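Local coordinates for putative surface anchored protein (Clostridium perfringens B, PDB 4NI6) that probably forms part of the shaft of a bacterial cell-surface adhesin, as an Ig-like repeat domain stabilised by an internal, autocatalytically formed Thr-Gln ester cross-link, at residues A[5-10]-A[31-36]; A[48-53]-A[83-88]; A[90-95]-A[135-140]. All coordinates share one frame; numbering follows the deposited sequence.

Interaction 1 of 3, residues A[5-10]-A[31-36]; sequences TTVAAD and VDVKDT
Asp35 reaches back across a pair of antiparallel strands to touch Thr5, Thr6 and Val7. Its CB stands on the same face of the sheet as Val7, Ala9 and Val33, and CG is anti to the backbone N (chi1 -163°), which turns the carboxylate toward strand 5-9. CG lies 4.0 Å from Thr6 O. At the tip, OD1 also comes close to Val7 N, but the angle is too poor for a hydrogen bond, while OD2 rests 3.5 Å from Thr5 CB. Backbone pairing carries the rest: Thr6 with Thr36 and Ala8 with Lys34 exchange two N-H...O bonds each, with Ala8 N 2.9 Å from Lys34 O. At the far end Asp10 N donates to Asp32 O, and Asp32 N returns a bond to Asp10 OD1, whose length of 2.6 Å is doubtful because the Asp10 carboxylate is distorted. On the inner face Val7 CG2 meets Val33 CG1 at 3.8 Å, and Ala9 CB meets Val31 CG1; Leu137 packs against Ala9 and Val33. Beside Asp35, Thr5 OG1 is joined covalently to Gln135 CD. The arrangement is that of the first strand of an Ig-like domain, paired antiparallel with its neighbour and tied through its threonine to the last strand by a Thr-Gln ester bond.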
loop_
_atom_site.group_PDB
_atom_site.type_symbol
_atom_site.label_atom_id
_atom_site.label_comp_id
_atom_site.label_asym_id
_atom_site.label_seq_id
_atom_site.Cartn_x
_atom_site.Cartn_y
_atom_site.Cartn_z
ATOM N N THR A 5 2.511 6.427 1.322
ATOM C CA THR A 5 2.584 5.419 0.248
ATOM C C THR A 5 2.338 6.028 -1.123
ATOM O O THR A 5 1.627 7.014 -1.238
ATOM C CB THR A 5 1.573 4.288 0.500
ATOM O OG1 THR A 5 0.246 4.830 0.358
ATOM C CG2 THR A 5 1.693 3.671 1.890
ATOM N N THR A 6 3.018 5.462 -2.109
ATOM C CA THR A 6 2.841 5.855 -3.499
ATOM C C THR A 6 2.689 4.596 -4.348
ATOM O O THR A 6 3.613 3.790 -4.465
ATOM C CB THR A 6 4.053 6.654 -3.998
ATOM O OG1 THR A 6 4.346 7.717 -3.075
ATOM C CG2 THR A 6 3.776 7.262 -5.360
ATOM N N VAL A 7 1.536 4.458 -5.000
ATOM C CA VAL A 7 1.326 3.356 -5.929
ATOM C C VAL A 7 1.981 3.631 -7.270
ATOM O O VAL A 7 2.124 4.770 -7.674
ATOM C CB VAL A 7 -0.191 3.075 -6.103
ATOM C CG1 VAL A 7 -0.902 4.187 -6.870
ATOM C CG2 VAL A 7 -0.452 1.718 -6.733
ATOM N N ALA A 8 2.386 2.561 -7.948
ATOM C CA ALA A 8 2.811 2.643 -9.348
ATOM C C ALA A 8 2.031 1.599 -10.112
ATOM O O ALA A 8 1.973 0.420 -9.730
ATOM C CB ALA A 8 4.296 2.378 -9.480
ATOM N N ALA A 9 1.440 2.033 -11.224
ATOM C CA ALA A 9 0.642 1.164 -12.078
ATOM C C ALA A 9 1.315 1.128 -13.449
ATOM O O ALA A 9 1.439 2.163 -14.123
ATOM C CB ALA A 9 -0.754 1.741 -12.192
ATOM N N ASP A 10 1.942 0.000 -13.766
ATOM C CA ASP A 10 2.800 -0.070 -14.952
ATOM C C ASP A 10 3.865 1.056 -14.927
ATOM O O ASP A 10 4.262 1.578 -15.952
ATOM C CB ASP A 10 1.957 -0.089 -16.235
ATOM C CG ASP A 10 1.069 -1.430 -16.326
ATOM O OD1 ASP A 10 1.466 -2.648 -15.667
ATOM O OD2 ASP A 10 0.152 -1.299 -17.293
ATOM N N VAL A 31 -2.393 -5.115 -15.214
ATOM C CA VAL A 31 -1.681 -3.925 -14.725
ATOM C C VAL A 31 -0.723 -4.411 -13.637
ATOM O O VAL A 31 -1.149 -5.085 -12.702
ATOM C CB VAL A 31 -2.691 -2.908 -14.138
ATOM C CG1 VAL A 31 -1.981 -1.660 -13.637
ATOM C CG2 VAL A 31 -3.763 -2.549 -15.177
ATOM N N ASP A 32 0.576 -4.146 -13.803
ATOM C CA ASP A 32 1.545 -4.403 -12.724
ATOM C C ASP A 32 1.430 -3.344 -11.643
ATOM O O ASP A 32 1.544 -2.157 -11.929
ATOM C CB ASP A 32 2.967 -4.446 -13.281
ATOM C CG ASP A 32 3.132 -5.470 -14.388
ATOM O OD1 ASP A 32 2.321 -6.422 -14.474
ATOM O OD2 ASP A 32 4.066 -5.302 -15.195
ATOM N N VAL A 33 1.133 -3.762 -10.419
ATOM C CA VAL A 33 0.855 -2.791 -9.363
ATOM C C VAL A 33 1.888 -2.967 -8.260
ATOM O O VAL A 33 2.054 -4.061 -7.729
ATOM C CB VAL A 33 -0.546 -2.988 -8.760
ATOM C CG1 VAL A 33 -0.824 -1.962 -7.652
ATOM C CG2 VAL A 33 -1.604 -2.882 -9.847
ATOM N N LYS A 34 2.635 -1.905 -8.013
ATOM C CA LYS A 34 3.654 -1.891 -6.969
ATOM C C LYS A 34 3.356 -0.721 -6.042
ATOM O O LYS A 34 2.553 0.170 -6.352
ATOM C CB LYS A 34 5.052 -1.696 -7.575
ATOM C CG LYS A 34 5.543 -2.839 -8.435
ATOM C CD LYS A 34 6.913 -2.527 -9.009
ATOM C CE LYS A 34 7.148 -3.285 -10.307
ATOM N NZ LYS A 34 8.590 -3.588 -10.518
ATOM N N ASP A 35 3.866 -0.779 -4.817
ATOM C CA ASP A 35 3.650 0.307 -3.873
ATOM C C ASP A 35 4.953 0.598 -3.128
ATOM O O ASP A 35 5.691 -0.334 -2.776
ATOM C CB ASP A 35 2.593 -0.112 -2.841
ATOM C CG ASP A 35 2.006 1.060 -2.069
ATOM O OD1 ASP A 35 1.510 1.995 -2.755
ATOM O OD2 ASP A 35 1.961 1.044 -0.813
ATOM N N THR A 36 5.273 1.876 -3.049
ATOM C CA THR A 36 6.415 2.340 -2.245
ATOM C C THR A 36 5.921 2.892 -0.915
ATOM O O THR A 36 4.966 3.674 -0.869
ATOM C CB THR A 36 7.179 3.420 -3.011
ATOM O OG1 THR A 36 7.629 2.843 -4.243
ATOM C CG2 THR A 36 8.374 3.898 -2.270
HETATM O O HOH W 1 5.508 6.696 -0.702
#

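Interaction 2 of 3, residues A[48-53]-A[83-88]; sequences YNLTGK and WELDFG
Leu85 and Phe87 fill the hollow that Gly52 makes in strand 48-53, where the two sheets of the domain face each other. The strand segments run 44° apart, and their axes come within 8.6 Å, so side chains occupy the gap. Leu85 is modelled in two conformers, and its contacts here hold for one of them: CD1 lies 3.8 Å from Gly52 N and 3.9 Å from Leu50 CD2, between backbone and branch. Leu50 CG is anti to its backbone N (chi1 179°), which carries the isobutyl group across toward Leu85; the two leucines pass each other at a slant.

Phe87 enters the same hollow edge first: CE1 sits 3.5 Å from Gly52 O, CZ lies 3.6 Å from Gly52 C, and Lys53 N lies in the plane of the ring. In the same Leu85 conformer, CD2 covers one face of that ring, offset toward its rim. Gly52, with no side chain, lets the ring edge come up to its backbone. At the other end the bumps are larger. The indole of Trp83 comes down obliquely on Leu50, with CE3 4.3 Å from Leu50 CD2, and its CH2 lies 4.2 Å from Tyr48 CD1. Tyr39 stacks on Trp83, and Ile37 and Val73 help wall in Leu50.

The polar ends are met elsewhere: Tyr48 OH by Gln123 and Val43 N, Trp83 NE1 by Thr74 O. The chemistry of this interface is largely apolar, carbon against carbon and against backbone, and between 48-53 and 83-88 cohesion comes from complementary shape and burial rather than from directed polar bonds.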
loop_
_atom_site.group_PDB
_atom_site.type_symbol
_atom_site.label_atom_id
_atom_site.label_comp_id
_atom_site.label_asym_id
_atom_site.label_seq_id
_atom_site.Cartn_x
_atom_site.Cartn_y
_atom_site.Cartn_z
ATOM N N TYR A 48 9.058 -6.187 10.832
ATOM C CA TYR A 48 7.613 -5.920 10.748
ATOM C C TYR A 48 6.987 -6.825 9.706
ATOM O O TYR A 48 7.643 -7.159 8.721
ATOM C CB TYR A 48 7.332 -4.460 10.352
ATOM C CG TYR A 48 7.730 -3.460 11.419
ATOM C CD1 TYR A 48 9.076 -3.113 11.616
ATOM C CD2 TYR A 48 6.766 -2.813 12.164
ATOM C CE1 TYR A 48 9.455 -2.240 12.641
ATOM C CE2 TYR A 48 7.125 -1.959 13.195
ATOM C CZ TYR A 48 8.467 -1.651 13.391
ATOM O OH TYR A 48 8.874 -0.833 14.445
ATOM N N ASN A 49 5.775 -7.283 9.993
ATOM C CA ASN A 49 4.942 -7.915 8.986
ATOM C C ASN A 49 4.232 -6.787 8.226
ATOM O O ASN A 49 3.413 -6.070 8.800
ATOM C CB ASN A 49 3.853 -8.752 9.675
ATOM C CG ASN A 49 4.347 -9.618 10.860
ATOM O OD1 ASN A 49 3.755 -9.607 11.965
ATOM N ND2 ASN A 49 5.324 -10.457 10.612
ATOM N N LEU A 50 4.493 -6.671 6.916
ATOM C CA LEU A 50 3.866 -5.637 6.079
ATOM C C LEU A 50 2.788 -6.288 5.232
ATOM O O LEU A 50 3.103 -7.152 4.401
ATOM C CB LEU A 50 4.920 -4.972 5.203
ATOM C CG LEU A 50 4.354 -3.882 4.273
ATOM C CD1 LEU A 50 3.826 -2.693 5.056
ATOM C CD2 LEU A 50 5.372 -3.432 3.238
ATOM N N THR A 51 1.550 -5.924 5.491
ATOM C CA THR A 51 0.434 -6.397 4.636
ATOM C C THR A 51 -0.083 -5.266 3.780
ATOM O O THR A 51 -0.508 -4.232 4.264
ATOM C CB THR A 51 -0.727 -6.926 5.489
ATOM O OG1 THR A 51 -0.277 -8.047 6.253
ATOM C CG2 THR A 51 -1.921 -7.361 4.590
ATOM N N GLY A 52 -0.032 -5.477 2.465
ATOM C CA GLY A 52 -0.631 -4.550 1.505
ATOM C C GLY A 52 -1.854 -5.151 0.871
ATOM O O GLY A 52 -1.920 -6.351 0.664
ATOM N N LYS A 53 -2.866 -4.313 0.728
ATOM C CA LYS A 53 -4.114 -4.717 0.089
ATOM C C LYS A 53 -4.444 -3.770 -1.038
ATOM O O LYS A 53 -4.303 -2.550 -0.933
ATOM C CB LYS A 53 -5.245 -4.723 1.092
ATOM C CG LYS A 53 -5.077 -5.800 2.157
ATOM C CD LYS A 53 -6.176 -5.747 3.192
ATOM C CE LYS A 53 -5.957 -6.822 4.247
ATOM N NZ LYS A 53 -5.944 -8.167 3.589
ATOM N N TRP A 83 10.272 1.064 2.017
ATOM C CA TRP A 83 10.063 -0.316 1.597
ATOM C C TRP A 83 9.327 -0.318 0.272
ATOM O O TRP A 83 8.728 0.683 -0.109
ATOM C CB TRP A 83 9.221 -1.078 2.607
ATOM C CG TRP A 83 9.846 -1.234 3.962
ATOM C CD1 TRP A 83 11.143 -1.616 4.272
ATOM C CD2 TRP A 83 9.134 -1.186 5.229
ATOM N NE1 TRP A 83 11.288 -1.669 5.638
ATOM C CE2 TRP A 83 10.103 -1.472 6.263
ATOM C CE3 TRP A 83 7.865 -0.824 5.599
ATOM C CZ2 TRP A 83 9.767 -1.451 7.620
ATOM C CZ3 TRP A 83 7.503 -0.887 6.931
ATOM C CH2 TRP A 83 8.461 -1.129 7.936
ATOM N N GLU A 84 9.322 -1.467 -0.383
ATOM C CA GLU A 84 8.517 -1.712 -1.579
ATOM C C GLU A 84 7.698 -2.965 -1.389
ATOM O O GLU A 84 8.162 -3.919 -0.755
ATOM C CB GLU A 84 9.427 -1.850 -2.802
ATOM C CG GLU A 84 10.143 -0.553 -3.087
ATOM C CD GLU A 84 10.968 -0.627 -4.335
ATOM O OE1 GLU A 84 10.591 -1.393 -5.247
ATOM O OE2 GLU A 84 12.003 0.058 -4.404
ATOM N N LEU A 85 6.538 -3.006 -2.055
ATOM C CA LEU A 85 5.650 -4.171 -2.025
ATOM C C LEU A 85 5.051 -4.350 -3.420
ATOM O O LEU A 85 4.388 -3.446 -3.927
ATOM C CB LEU A 85 4.526 -3.980 -1.001
ATOM C CG LEU A 85 3.642 -5.212 -0.828
ATOM C CD1 LEU A 85 3.254 -5.434 0.620
ATOM C CD2 LEU A 85 2.396 -5.041 -1.654
ATOM N N ASP A 86 5.320 -5.487 -4.054
ATOM C CA ASP A 86 4.966 -5.712 -5.457
ATOM C C ASP A 86 3.798 -6.698 -5.501
ATOM O O ASP A 86 3.948 -7.855 -5.096
ATOM C CB ASP A 86 6.198 -6.316 -6.171
ATOM C CG ASP A 86 6.058 -6.412 -7.673
ATOM O OD1 ASP A 86 4.948 -6.163 -8.185
ATOM O OD2 ASP A 86 7.082 -6.704 -8.329
ATOM N N PHE A 87 2.639 -6.245 -5.984
ATOM C CA PHE A 87 1.486 -7.113 -6.126
ATOM C C PHE A 87 1.562 -7.960 -7.397
ATOM O O PHE A 87 0.704 -8.813 -7.623
ATOM C CB PHE A 87 0.173 -6.307 -6.186
ATOM C CG PHE A 87 -0.186 -5.625 -4.885
ATOM C CD1 PHE A 87 -0.903 -6.303 -3.905
ATOM C CD2 PHE A 87 0.037 -4.266 -4.723
ATOM C CE1 PHE A 87 -1.216 -5.685 -2.700
ATOM C CE2 PHE A 87 -0.307 -3.640 -3.527
ATOM C CZ PHE A 87 -0.942 -4.354 -2.524
ATOM N N GLY A 88 2.516 -7.661 -8.267
ATOM C CA GLY A 88 2.597 -8.305 -9.575
ATOM C C GLY A 88 1.477 -7.883 -10.508
ATOM O O GLY A 88 0.807 -6.873 -10.307
#

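Interaction 3 of 3, residues A[90-95]-A[135-140]; sequences QKLQVG and QTLIVE
Leu92 and Leu137 reach toward each other tip to tip, Leu92 CD1 lying 3.8 Å from Leu137 CD1. They join the loop after strand 81-90 to the final strand of the chain. Leu137 CG sits between its backbone N and carbonyl carbon (chi1 72°), and although its CB does not head for the loop, its two methyls do; Tyr98 packs against both leucines. Val139 is the other apolar centre and divides its branches. Its CG2 takes Leu92 CB at 4.1 Å. Val139 CG1 lies 3.9 Å from Val94 CG2, the two valines crossing at about a right angle, and it also touches the CA of Val94. Ser27 touches both Val94 and Val139 from a neighbouring loop.

Side chain also meets backbone here. Gln93 O lies 3.6 Å from Val139 CB, and Val94 CG1 presses on Glu140 O at 3.5 Å, a carbonyl buried by this contact without a polar partner in the model.

One polar bond spans the gap: Gly95 N donates to Val139 O at 2.8 Å. It is bent, with 135° at the hydrogen, and comes in 51° above the carbonyl plane. Gly95 has a positive phi, a backbone shape that suits a residue without CB. Upstream, Lys91 is the centre of an inverse gamma turn that swings the chain out of the strand, and Gln93 N is taken up by Tyr98 OH. The whole is an interstrand loop packed over the end of the last strand, closing one end of an Ig-like beta-sandwich.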
loop_
_atom_site.group_PDB
_atom_site.type_symbol
_atom_site.label_atom_id
_atom_site.label_comp_id
_atom_site.label_asym_id
_atom_site.label_seq_id
_atom_site.Cartn_x
_atom_site.Cartn_y
_atom_site.Cartn_z
ATOM N N GLN A 90 -1.988 -7.634 -12.172
ATOM C CA GLN A 90 -3.354 -7.691 -11.691
ATOM C C GLN A 90 -4.294 -7.460 -12.848
ATOM O O GLN A 90 -4.115 -6.538 -13.642
ATOM C CB GLN A 90 -3.563 -6.623 -10.609
ATOM C CG GLN A 90 -2.694 -6.850 -9.368
ATOM C CD GLN A 90 -3.155 -8.069 -8.590
ATOM O OE1 GLN A 90 -4.347 -8.307 -8.473
ATOM N NE2 GLN A 90 -2.220 -8.784 -7.979
ATOM N N LYS A 91 -5.312 -8.291 -12.925
ATOM C CA LYS A 91 -6.235 -8.162 -14.047
ATOM C C LYS A 91 -7.429 -7.273 -13.662
ATOM O O LYS A 91 -8.410 -7.754 -13.094
ATOM C CB LYS A 91 -6.650 -9.535 -14.624
ATOM C CG LYS A 91 -5.517 -10.379 -15.237
ATOM C CD LYS A 91 -5.152 -10.010 -16.673
ATOM C CE LYS A 91 -3.928 -10.794 -17.153
ATOM N NZ LYS A 91 -4.285 -12.195 -17.567
ATOM N N LEU A 92 -7.190 -5.961 -13.715
ATOM C CA LEU A 92 -8.130 -4.925 -13.250
ATOM C C LEU A 92 -9.204 -4.535 -14.279
ATOM O O LEU A 92 -9.071 -4.827 -15.477
ATOM C CB LEU A 92 -7.360 -3.675 -12.813
ATOM C CG LEU A 92 -6.282 -3.948 -11.752
ATOM C CD1 LEU A 92 -5.615 -2.664 -11.291
ATOM C CD2 LEU A 92 -6.892 -4.651 -10.545
ATOM N N GLN A 93 -10.300 -3.941 -13.795
ATOM C CA GLN A 93 -11.478 -3.683 -14.641
ATOM C C GLN A 93 -11.365 -2.288 -15.236
ATOM O O GLN A 93 -11.214 -1.284 -14.520
ATOM C CB GLN A 93 -12.757 -3.791 -13.793
ATOM C CG GLN A 93 -13.171 -5.221 -13.460
ATOM C CD GLN A 93 -14.237 -5.296 -12.375
ATOM O OE1 GLN A 93 -14.179 -6.204 -11.465
ATOM N NE2 GLN A 93 -15.230 -4.375 -12.476
ATOM N N VAL A 94 -11.576 -2.209 -16.549
ATOM C CA VAL A 94 -11.625 -0.913 -17.222
ATOM C C VAL A 94 -12.721 -0.042 -16.636
ATOM O O VAL A 94 -13.870 -0.491 -16.451
ATOM C CB VAL A 94 -11.762 -1.062 -18.750
ATOM C CG1 VAL A 94 -12.186 0.248 -19.425
ATOM C CG2 VAL A 94 -10.450 -1.566 -19.321
ATOM N N GLY A 95 -12.387 1.218 -16.369
ATOM C CA GLY A 95 -13.342 2.136 -15.779
ATOM C C GLY A 95 -13.313 2.232 -14.266
ATOM O O GLY A 95 -13.972 3.100 -13.693
ATOM N N GLN A 135 -2.059 6.781 -3.437
ATOM C CA GLN A 135 -2.215 5.333 -3.333
ATOM C C GLN A 135 -3.194 4.751 -4.336
ATOM O O GLN A 135 -3.522 3.573 -4.269
ATOM C CB GLN A 135 -2.673 4.945 -1.903
ATOM C CG GLN A 135 -1.716 5.385 -0.817
ATOM C CD GLN A 135 -0.452 4.560 -0.777
ATOM O OE1 GLN A 135 -0.094 3.781 -1.640
ATOM N N THR A 136 -3.747 5.615 -5.214
ATOM C CA THR A 136 -4.886 5.264 -6.043
ATOM C C THR A 136 -4.487 5.187 -7.526
ATOM O O THR A 136 -3.699 5.966 -7.988
ATOM C CB THR A 136 -6.008 6.305 -5.844
ATOM O OG1 THR A 136 -6.342 6.377 -4.464
ATOM C CG2 THR A 136 -7.300 5.956 -6.568
ATOM N N LEU A 137 -5.096 4.218 -8.234
ATOM C CA LEU A 137 -5.004 4.144 -9.674
ATOM C C LEU A 137 -6.409 4.099 -10.247
ATOM O O LEU A 137 -7.326 3.588 -9.643
ATOM C CB LEU A 137 -4.128 2.970 -10.101
ATOM C CG LEU A 137 -4.714 1.566 -9.913
ATOM C CD1 LEU A 137 -5.498 1.129 -11.160
ATOM C CD2 LEU A 137 -3.689 0.505 -9.576
ATOM N N ILE A 138 -6.540 4.591 -11.482
ATOM C CA ILE A 138 -7.805 4.508 -12.229
ATOM C C ILE A 138 -7.525 3.925 -13.615
ATOM O O ILE A 138 -6.534 4.312 -14.227
ATOM C CB ILE A 138 -8.432 5.916 -12.405
ATOM C CG1 ILE A 138 -8.852 6.489 -11.049
ATOM C CG2 ILE A 138 -9.648 5.846 -13.347
ATOM C CD1 ILE A 138 -9.188 7.972 -11.051
ATOM N N VAL A 139 -8.274 2.877 -13.988
ATOM C CA VAL A 139 -8.152 2.336 -15.356
ATOM C C VAL A 139 -9.121 3.014 -16.306
ATOM O O VAL A 139 -10.300 3.089 -15.972
ATOM C CB VAL A 139 -8.410 0.834 -15.360
ATOM C CG1 VAL A 139 -8.105 0.274 -16.745
ATOM C CG2 VAL A 139 -7.576 0.123 -14.304
ATOM N N GLU A 140 -8.542 3.844 -17.176
ATOM C CA GLU A 140 -9.352 4.741 -18.007
ATOM C C GLU A 140 -10.305 4.011 -18.972
ATOM O O GLU A 140 -9.975 2.944 -19.469
ATOM C CB GLU A 140 -8.446 5.707 -18.767
ATOM C CG GLU A 140 -7.597 6.591 -17.863
ATOM C CD GLU A 140 -6.587 7.418 -18.639
ATOM O OE1 GLU A 140 -5.919 6.860 -19.539
ATOM O OE2 GLU A 140 -6.488 8.639 -18.365
#

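Interaction 2 is the core of the three: a buried, largely apolar contact, it joins the two facing sheets. Interaction 1 lies within one sheet, is only partly buried, and relies on regular backbone bonds; strand 81-90 pairs with strand 31-39, with Val33 O and Asp35 N probably bonding to Phe87 N and Leu85 O, which makes interactions 1 and 2 neighbours. Interaction 3 sits farther out, its centre about 15 Å from that of the chain, and mixes small apolar contacts with a single bent bond. Its segment 90-95 follows 83-88 in the chain, and Gln135, at its inner end, carries the ester to Thr5 of interaction 1.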